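Local coordinates for CRISPR-associated endoribonuclease Cas6 1 (Methanocaldococcus jannaschii DSM 2661, PDB 5YI6), which probably cleaves CRISPR repeat transcripts as a metal-independent endoribonuclease of the Cas6 family, yielding the crRNAs used in defence against mobile genetic elements, at residues 119-128 with 215-226; 2-10 with 85-95. All coordinates share one frame; numbering follows the deposited sequence.

Contact 1: residues 119-128 with 215-226. With PO4 (phosphate ion), chain L.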
# COMPACT_ATOMS: atom_id res chain seq x y z
N LEU A 119 -5.52 -12.32 -6.79
CA LEU A 119 -6.44 -12.26 -5.66
C LEU A 119 -7.71 -11.55 -6.11
O LEU A 119 -7.75 -10.30 -6.14
CB LEU A 119 -5.80 -11.53 -4.47
CG LEU A 119 -4.53 -12.23 -3.96
CD1 LEU A 119 -3.82 -11.43 -2.88
CD2 LEU A 119 -4.90 -13.60 -3.42
N PRO A 120 -8.76 -12.29 -6.41
CA PRO A 120 -10.03 -11.66 -6.79
C PRO A 120 -10.57 -10.81 -5.65
O PRO A 120 -10.43 -11.15 -4.47
CB PRO A 120 -10.95 -12.85 -7.08
CG PRO A 120 -10.02 -13.97 -7.47
CD PRO A 120 -8.80 -13.76 -6.59
N ILE A 121 -11.26 -9.76 -6.03
CA ILE A 121 -11.82 -8.81 -5.06
C ILE A 121 -12.90 -9.51 -4.24
O ILE A 121 -13.66 -10.33 -4.79
CB ILE A 121 -12.39 -7.59 -5.79
CG1 ILE A 121 -12.82 -6.53 -4.79
CG2 ILE A 121 -13.59 -7.95 -6.65
CD1 ILE A 121 -11.94 -5.35 -4.81
N PRO A 122 -12.97 -9.27 -2.93
CA PRO A 122 -14.08 -9.82 -2.14
C PRO A 122 -15.42 -9.31 -2.67
O PRO A 122 -15.55 -8.18 -3.14
CB PRO A 122 -13.80 -9.31 -0.73
CG PRO A 122 -12.30 -9.07 -0.71
CD PRO A 122 -11.97 -8.59 -2.09
N LYS A 123 -16.42 -10.19 -2.63
CA LYS A 123 -17.76 -9.83 -3.08
C LYS A 123 -18.52 -9.01 -2.05
O LYS A 123 -19.55 -8.44 -2.39
CB LYS A 123 -18.56 -11.09 -3.42
CG LYS A 123 -18.11 -11.79 -4.70
CD LYS A 123 -19.02 -12.98 -5.03
CE LYS A 123 -18.75 -14.20 -4.14
NZ LYS A 123 -17.42 -14.85 -4.37
N LYS A 124 -18.04 -8.96 -0.82
CA LYS A 124 -18.65 -8.16 0.25
C LYS A 124 -17.57 -7.71 1.22
O LYS A 124 -16.54 -8.39 1.39
CB LYS A 124 -19.73 -8.96 0.98
CG LYS A 124 -19.18 -10.18 1.70
CD LYS A 124 -20.27 -11.18 2.11
CE LYS A 124 -19.63 -12.42 2.76
NZ LYS A 124 -20.62 -13.41 3.29
N PHE A 125 -17.76 -6.54 1.82
CA PHE A 125 -16.81 -6.01 2.78
C PHE A 125 -17.49 -5.85 4.13
O PHE A 125 -18.66 -5.46 4.20
CB PHE A 125 -16.26 -4.66 2.37
CG PHE A 125 -15.53 -4.70 1.09
CD1 PHE A 125 -14.29 -5.33 1.01
CD2 PHE A 125 -16.08 -4.12 -0.04
CE1 PHE A 125 -13.61 -5.37 -0.18
CE2 PHE A 125 -15.41 -4.16 -1.23
CZ PHE A 125 -14.17 -4.77 -1.30
N ASN A 126 -16.74 -6.14 5.18
CA ASN A 126 -17.22 -5.98 6.54
C ASN A 126 -16.09 -5.43 7.39
O ASN A 126 -16.12 -4.26 7.77
CB ASN A 126 -17.76 -7.32 7.06
CG ASN A 126 -18.15 -7.26 8.52
OD1 ASN A 126 -18.57 -6.22 9.02
ND2 ASN A 126 -18.00 -8.39 9.21
N ILE A 127 -15.08 -6.23 7.71
CA ILE A 127 -13.95 -5.76 8.50
C ILE A 127 -12.71 -5.67 7.61
O ILE A 127 -12.38 -6.62 6.88
CB ILE A 127 -13.68 -6.65 9.72
CG1 ILE A 127 -14.93 -6.69 10.57
CG2 ILE A 127 -12.50 -6.08 10.50
CD1 ILE A 127 -14.82 -7.60 11.79
N LEU A 128 -12.01 -4.55 7.69
CA LEU A 128 -10.78 -4.34 6.94
C LEU A 128 -9.65 -4.08 7.92
O LEU A 128 -9.85 -3.46 8.97
CB LEU A 128 -10.93 -3.15 5.98
CG LEU A 128 -12.03 -3.28 4.92
CD1 LEU A 128 -12.21 -1.97 4.16
CD2 LEU A 128 -11.73 -4.44 3.98
N TYR A 215 -20.80 -0.35 -2.10
CA TYR A 215 -19.78 -1.34 -2.39
C TYR A 215 -18.75 -0.82 -3.40
O TYR A 215 -17.55 -1.00 -3.20
CB TYR A 215 -20.45 -2.61 -2.92
CG TYR A 215 -19.47 -3.66 -3.39
CD1 TYR A 215 -18.83 -4.52 -2.50
CD2 TYR A 215 -19.21 -3.82 -4.74
CE1 TYR A 215 -17.96 -5.51 -2.96
CE2 TYR A 215 -18.32 -4.78 -5.20
CZ TYR A 215 -17.71 -5.62 -4.30
OH TYR A 215 -16.83 -6.58 -4.77
N ASP A 216 -19.19 -0.15 -4.47
CA ASP A 216 -18.23 0.25 -5.51
C ASP A 216 -17.21 1.27 -4.98
O ASP A 216 -16.04 1.25 -5.39
CB ASP A 216 -18.98 0.82 -6.72
CG ASP A 216 -19.62 -0.27 -7.56
OD1 ASP A 216 -19.33 -1.45 -7.33
OD2 ASP A 216 -20.46 0.07 -8.41
N LEU A 217 -17.62 2.13 -4.05
CA LEU A 217 -16.67 3.08 -3.48
C LEU A 217 -15.71 2.38 -2.51
O LEU A 217 -14.51 2.68 -2.48
CB LEU A 217 -17.41 4.22 -2.78
CG LEU A 217 -16.56 5.32 -2.13
CD1 LEU A 217 -15.56 5.92 -3.13
CD2 LEU A 217 -17.46 6.42 -1.57
N ILE A 218 -16.23 1.50 -1.66
CA ILE A 218 -15.35 0.75 -0.76
C ILE A 218 -14.35 -0.08 -1.57
O ILE A 218 -13.16 -0.15 -1.22
CB ILE A 218 -16.19 -0.13 0.19
CG1 ILE A 218 -17.05 0.78 1.09
CG2 ILE A 218 -15.27 -1.04 1.04
CD1 ILE A 218 -18.13 -0.01 1.89
N LYS A 219 -14.82 -0.69 -2.66
CA LYS A 219 -13.98 -1.51 -3.53
C LYS A 219 -12.87 -0.67 -4.15
O LYS A 219 -11.74 -1.15 -4.33
CB LYS A 219 -14.86 -2.12 -4.63
CG LYS A 219 -14.12 -2.78 -5.75
CD LYS A 219 -15.07 -3.41 -6.76
CE LYS A 219 -14.28 -4.11 -7.87
NZ LYS A 219 -13.42 -3.18 -8.66
N PHE A 220 -13.17 0.59 -4.51
CA PHE A 220 -12.11 1.47 -4.97
C PHE A 220 -11.07 1.72 -3.88
O PHE A 220 -9.87 1.68 -4.16
CB PHE A 220 -12.70 2.80 -5.46
CG PHE A 220 -11.68 3.79 -5.90
CD1 PHE A 220 -11.05 3.64 -7.13
CD2 PHE A 220 -11.36 4.90 -5.08
CE1 PHE A 220 -10.07 4.59 -7.56
CE2 PHE A 220 -10.38 5.85 -5.49
CZ PHE A 220 -9.76 5.70 -6.74
N GLY A 221 -11.49 1.97 -2.64
CA GLY A 221 -10.49 2.09 -1.57
C GLY A 221 -9.72 0.79 -1.35
O GLY A 221 -8.51 0.80 -1.07
N TYR A 222 -10.39 -0.34 -1.52
CA TYR A 222 -9.74 -1.63 -1.35
C TYR A 222 -8.62 -1.83 -2.37
O TYR A 222 -7.56 -2.38 -2.03
CB TYR A 222 -10.79 -2.74 -1.48
CG TYR A 222 -10.31 -4.06 -0.94
CD1 TYR A 222 -10.36 -4.32 0.43
CD2 TYR A 222 -9.82 -5.04 -1.79
CE1 TYR A 222 -9.91 -5.57 0.96
CE2 TYR A 222 -9.38 -6.30 -1.30
CZ TYR A 222 -9.41 -6.53 0.08
OH TYR A 222 -8.99 -7.74 0.60
N GLU A 223 -8.81 -1.40 -3.61
CA GLU A 223 -7.74 -1.65 -4.59
C GLU A 223 -6.80 -0.46 -4.81
O GLU A 223 -5.66 -0.65 -5.21
CB GLU A 223 -8.33 -2.19 -5.90
CG GLU A 223 -9.08 -3.58 -5.67
CD GLU A 223 -8.24 -4.80 -5.05
OE1 GLU A 223 -7.26 -4.63 -4.29
OE2 GLU A 223 -8.61 -5.97 -5.30
N CYS A 224 -7.23 0.75 -4.53
CA CYS A 224 -6.37 1.92 -4.68
C CYS A 224 -5.60 2.24 -3.40
O CYS A 224 -4.52 2.85 -3.46
CB CYS A 224 -7.20 3.15 -5.06
SG CYS A 224 -6.18 4.62 -5.56
N GLY A 225 -6.14 1.86 -2.26
CA GLY A 225 -5.62 2.23 -0.96
C GLY A 225 -6.47 3.33 -0.34
O GLY A 225 -7.15 4.09 -1.04
N PHE A 226 -6.45 3.40 0.98
CA PHE A 226 -7.07 4.46 1.75
C PHE A 226 -6.01 5.52 2.07
O PHE A 226 -4.81 5.24 2.12
CB PHE A 226 -7.70 3.91 3.06
CG PHE A 226 -8.97 3.13 2.82
CD1 PHE A 226 -10.21 3.78 2.93
CD2 PHE A 226 -8.94 1.80 2.42
CE1 PHE A 226 -11.39 3.11 2.69
CE2 PHE A 226 -10.11 1.09 2.17
CZ PHE A 226 -11.35 1.74 2.29
P PO4 L . -20.79 -3.65 1.89
O1 PO4 L . -20.99 -2.58 0.84
O2 PO4 L . -19.90 -3.11 2.98
O3 PO4 L . -22.13 -4.04 2.48
O4 PO4 L . -20.14 -4.87 1.25
O HOH W 1 -8.45 -8.43 -3.95

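Contact 2: residues 2-10 with 85-95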
# COMPACT_ATOMS: atom_id res chain seq x y z
N ARG A 2 -11.34 -3.95 -18.50
CA ARG A 2 -10.80 -2.96 -17.56
C ARG A 2 -11.57 -2.98 -16.23
O ARG A 2 -12.73 -2.59 -16.13
CB ARG A 2 -10.82 -1.57 -18.19
CG ARG A 2 -9.77 -1.40 -19.28
CD ARG A 2 -9.72 0.02 -19.85
NE ARG A 2 -8.34 0.42 -20.15
CZ ARG A 2 -7.77 0.32 -21.35
NH1 ARG A 2 -8.45 -0.17 -22.38
NH2 ARG A 2 -6.51 0.72 -21.52
N GLU A 3 -10.86 -3.45 -15.21
CA GLU A 3 -11.36 -3.66 -13.86
C GLU A 3 -10.15 -3.60 -12.93
O GLU A 3 -9.02 -3.40 -13.38
CB GLU A 3 -12.13 -4.98 -13.75
CG GLU A 3 -11.36 -6.20 -14.24
CD GLU A 3 -12.19 -7.47 -14.18
OE1 GLU A 3 -13.14 -7.54 -13.37
OE2 GLU A 3 -11.89 -8.40 -14.96
N SER A 4 -10.37 -3.79 -11.63
CA SER A 4 -9.24 -3.71 -10.72
C SER A 4 -8.47 -5.03 -10.67
O SER A 4 -8.91 -6.07 -11.18
CB SER A 4 -9.70 -3.29 -9.32
OG SER A 4 -10.50 -4.29 -8.70
N MET A 5 -7.31 -5.00 -10.00
CA MET A 5 -6.57 -6.24 -9.85
C MET A 5 -5.67 -6.13 -8.62
O MET A 5 -5.08 -5.07 -8.38
CB MET A 5 -5.73 -6.57 -11.08
CG MET A 5 -5.08 -7.94 -11.01
SD MET A 5 -4.31 -8.26 -12.61
CE MET A 5 -3.83 -9.98 -12.36
N ARG A 6 -5.63 -7.21 -7.86
CA ARG A 6 -4.72 -7.37 -6.73
C ARG A 6 -3.88 -8.63 -6.95
O ARG A 6 -4.42 -9.68 -7.33
CB ARG A 6 -5.47 -7.48 -5.40
CG ARG A 6 -4.53 -7.80 -4.21
CD ARG A 6 -5.27 -7.81 -2.86
NE ARG A 6 -5.81 -6.47 -2.56
CZ ARG A 6 -5.92 -5.96 -1.34
NH1 ARG A 6 -5.55 -6.68 -0.28
NH2 ARG A 6 -6.39 -4.72 -1.16
N ILE A 7 -2.57 -8.54 -6.70
CA ILE A 7 -1.71 -9.71 -6.78
C ILE A 7 -0.89 -9.83 -5.51
O ILE A 7 -0.61 -8.85 -4.80
CB ILE A 7 -0.78 -9.72 -8.02
CG1 ILE A 7 0.16 -8.53 -8.02
CG2 ILE A 7 -1.60 -9.72 -9.37
CD1 ILE A 7 1.51 -8.79 -7.42
N GLU A 8 -0.55 -11.05 -5.20
CA GLU A 8 0.40 -11.41 -4.17
C GLU A 8 1.69 -11.87 -4.84
O GLU A 8 1.73 -12.95 -5.45
CB GLU A 8 -0.21 -12.52 -3.32
CG GLU A 8 0.81 -13.11 -2.31
CD GLU A 8 0.27 -14.38 -1.69
OE1 GLU A 8 0.64 -15.49 -2.16
OE2 GLU A 8 -0.52 -14.26 -0.75
N LEU A 9 2.77 -11.10 -4.70
CA LEU A 9 4.06 -11.51 -5.21
C LEU A 9 4.69 -12.42 -4.19
O LEU A 9 4.89 -11.99 -3.04
CB LEU A 9 5.03 -10.36 -5.45
CG LEU A 9 5.10 -9.48 -6.65
CD1 LEU A 9 6.42 -8.66 -6.51
CD2 LEU A 9 5.09 -10.38 -7.88
N GLU A 10 5.03 -13.63 -4.61
CA GLU A 10 5.68 -14.60 -3.74
C GLU A 10 7.18 -14.44 -3.89
O GLU A 10 7.72 -14.67 -4.98
CB GLU A 10 5.23 -16.02 -4.14
CG GLU A 10 3.70 -16.12 -4.16
CD GLU A 10 3.18 -17.54 -4.47
OE1 GLU A 10 3.98 -18.45 -4.73
OE2 GLU A 10 1.95 -17.71 -4.45
N SER A 85 -4.32 -2.25 -7.80
CA SER A 85 -4.70 -0.99 -8.45
C SER A 85 -6.11 -1.13 -9.01
O SER A 85 -6.49 -2.23 -9.45
CB SER A 85 -3.72 -0.65 -9.59
OG SER A 85 -4.13 0.54 -10.27
N PRO A 86 -6.89 -0.04 -9.07
CA PRO A 86 -8.12 -0.09 -9.88
C PRO A 86 -7.81 -0.19 -11.37
O PRO A 86 -8.73 -0.41 -12.15
CB PRO A 86 -8.85 1.22 -9.51
CG PRO A 86 -7.74 2.18 -9.04
CD PRO A 86 -6.74 1.25 -8.34
N ASN A 87 -6.54 -0.05 -11.78
CA ASN A 87 -6.13 -0.18 -13.18
C ASN A 87 -5.46 -1.54 -13.39
O ASN A 87 -4.30 -1.74 -13.03
CB ASN A 87 -5.16 0.95 -13.56
CG ASN A 87 -4.84 0.95 -15.05
OD1 ASN A 87 -4.66 -0.11 -15.65
ND2 ASN A 87 -4.80 2.12 -15.65
N ASN A 88 -6.20 -2.48 -14.00
CA ASN A 88 -5.63 -3.83 -14.10
C ASN A 88 -4.51 -3.90 -15.11
O ASN A 88 -3.63 -4.78 -15.00
CB ASN A 88 -6.70 -4.88 -14.39
CG ASN A 88 -7.31 -4.71 -15.75
OD1 ASN A 88 -7.55 -3.59 -16.19
ND2 ASN A 88 -7.58 -5.82 -16.42
N GLU A 89 -4.51 -3.02 -16.12
CA GLU A 89 -3.40 -3.03 -17.07
C GLU A 89 -2.08 -2.64 -16.41
O GLU A 89 -1.03 -3.20 -16.75
CB GLU A 89 -3.71 -2.10 -18.26
CG GLU A 89 -2.57 -2.02 -19.28
CD GLU A 89 -2.92 -1.15 -20.50
OE1 GLU A 89 -4.07 -0.65 -20.58
OE2 GLU A 89 -2.03 -0.95 -21.36
N PHE A 90 -2.10 -1.67 -15.50
CA PHE A 90 -0.89 -1.35 -14.75
C PHE A 90 -0.37 -2.58 -14.03
O PHE A 90 0.83 -2.89 -14.07
CB PHE A 90 -1.15 -0.22 -13.72
CG PHE A 90 -0.01 -0.03 -12.74
CD1 PHE A 90 1.18 0.54 -13.15
CD2 PHE A 90 -0.12 -0.48 -11.43
CE1 PHE A 90 2.25 0.70 -12.26
CE2 PHE A 90 0.94 -0.32 -10.53
CZ PHE A 90 2.12 0.28 -10.95
N ILE A 91 -1.25 -3.27 -13.32
CA ILE A 91 -0.82 -4.40 -12.51
C ILE A 91 -0.29 -5.52 -13.40
O ILE A 91 0.76 -6.10 -13.11
CB ILE A 91 -1.97 -4.90 -11.60
CG1 ILE A 91 -2.33 -3.85 -10.52
CG2 ILE A 91 -1.57 -6.22 -10.90
CD1 ILE A 91 -1.23 -3.63 -9.48
N GLU A 92 -1.00 -5.83 -14.49
CA GLU A 92 -0.54 -6.91 -15.37
C GLU A 92 0.83 -6.58 -15.97
O GLU A 92 1.72 -7.44 -16.04
CB GLU A 92 -1.55 -7.16 -16.48
CG GLU A 92 -2.91 -7.70 -16.01
CD GLU A 92 -2.92 -9.21 -15.78
OE1 GLU A 92 -1.84 -9.84 -15.70
OE2 GLU A 92 -4.05 -9.75 -15.64
N ASN A 93 1.01 -5.33 -16.46
CA ASN A 93 2.29 -4.94 -17.04
C ASN A 93 3.41 -4.98 -16.02
O ASN A 93 4.52 -5.45 -16.32
CB ASN A 93 2.18 -3.54 -17.64
CG ASN A 93 1.47 -3.53 -18.99
OD1 ASN A 93 0.90 -4.52 -19.41
ND2 ASN A 93 1.44 -2.37 -19.62
N PHE A 94 3.15 -4.45 -14.82
CA PHE A 94 4.18 -4.43 -13.77
C PHE A 94 4.55 -5.86 -13.36
O PHE A 94 5.74 -6.18 -13.23
CB PHE A 94 3.67 -3.59 -12.58
CG PHE A 94 4.70 -3.28 -11.54
CD1 PHE A 94 6.07 -3.35 -11.83
CD2 PHE A 94 4.30 -2.88 -10.26
CE1 PHE A 94 7.02 -3.02 -10.85
CE2 PHE A 94 5.25 -2.59 -9.27
CZ PHE A 94 6.61 -2.66 -9.59
N VAL A 95 3.55 -6.73 -13.19
CA VAL A 95 3.83 -8.12 -12.83
C VAL A 95 4.67 -8.80 -13.91
O VAL A 95 5.63 -9.51 -13.61
CB VAL A 95 2.51 -8.89 -12.59
CG1 VAL A 95 2.71 -10.44 -12.64
CG2 VAL A 95 1.89 -8.51 -11.26

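Contact 1: residues 119-128 with 215-226
The ring of F125 is the main bump. It enters a hollow on helix 215-224 lined by Y215, I218, K219 and Y222, residues spread over two turns of one side of the helix. The chi1 of -61° sets CG opposite the carbonyl carbon and turns the ring into that hollow. On one flank the Y215 ring runs nearly parallel to F125, with planes at 24°, but is slid aside, and the two barely overlap. On another flank CE1 of F125 lies over one face of Y222, near its rim, 3.5 Å from CD1 of that ring. CD2 of F125 meets the I218 methyl CG2 at 3.4 Å.

The next bump is I121. Its CD1 settles among the K219 chain, CD2 of Y222 and the bent side chain of E223. I121 CD1 lies 3.5 Å from K219 CG, a tight fit. P122 sets CD 3.5 Å from CE2 of Y222. L128 reaches the edge of Y222, its CD2 3.7 Å from CE1.

Polar bonds sit around this apolar middle. Y215 OH donates to P122 O at 2.6 Å, in the carbonyl plane. A water links L119 O to E223 OE2, donating to both. The other carboxylate oxygen of E223 pairs with R6, and Y222 OH bonds to the backbone of N239.

A phosphate, probably from the crystallisation liquor, accepts from F125 N through O4 at 3.0 Å and 176°, almost straight.

The contact packs the linker between the two sheets, and the start of strand 127-130, against helix 215-224 of the C-terminal ferredoxin-like (RAMP) domain. Its chemistry implies a mainly aromatic and aliphatic joint, with few direct polar bonds between the segments.

Contact 2: residues 2-10 with 85-95
M5 has CG opposite its backbone N (chi1 -173°) and an extended chain, which carries SD and CE over helix 88-95 to I91 and E92. N88 has chi1 66°, with CG between its backbone N and carbonyl carbon. This turns N88 OD1 toward E3 N, which gives it a weak hydrogen bond at 3.5 Å.

M5 and S85 form an antiparallel hydrogen-bonded pair. M5 N gives to S85 O at 2.9 Å, and S85 N gives to M5 O at 3.0 Å. S85 OG accepts from N87 N in an ST turn, and it also bonds to F54 O. N87 caps the helix, its OD1 taking F90 N from above the amide plane.

Further along, I7 slides past I91 and V95. I7 CG1 lies 3.7 Å from V95 CG2, and I7 CG2 lies 3.8 Å from I91 CG2. M5 CE is 3.3 Å from E92 OE2. At the outer end R2, poorly ordered, forms a salt bridge from NH2 to E89 OE1 at 3.0 Å.

This is strand-to-helix packing in the N-terminal ferredoxin-like (RAMP) domain. Its chemistry implies apolar cohesion inside and backbone pairing at the turn, with the one salt bridge between the segments at the rim.

How the contacts relate
Both contacts are partly buried. Each packs a helix of a different sheet domain, with an exposed rim. Contact 2 joins strand 5-12 to the turn and helix that follow its neighbour in the five-stranded sheet, and two backbone bonds fix the register. Contact 1 joins the linker after that sheet to helix 215-224 and has no backbone pairing. Aromatic rings join the aliphatic groups in contact 1, while contact 2 packs M5, I7, I91 and V95 without a ring. The two meet directly: R6 of 2-10 also bonds Y222 O, S4 bonds K219, and F220 packs on P86. Helix 215-224 thus touches both domains. Contact 2 lies nearer the predicted catalytic residues.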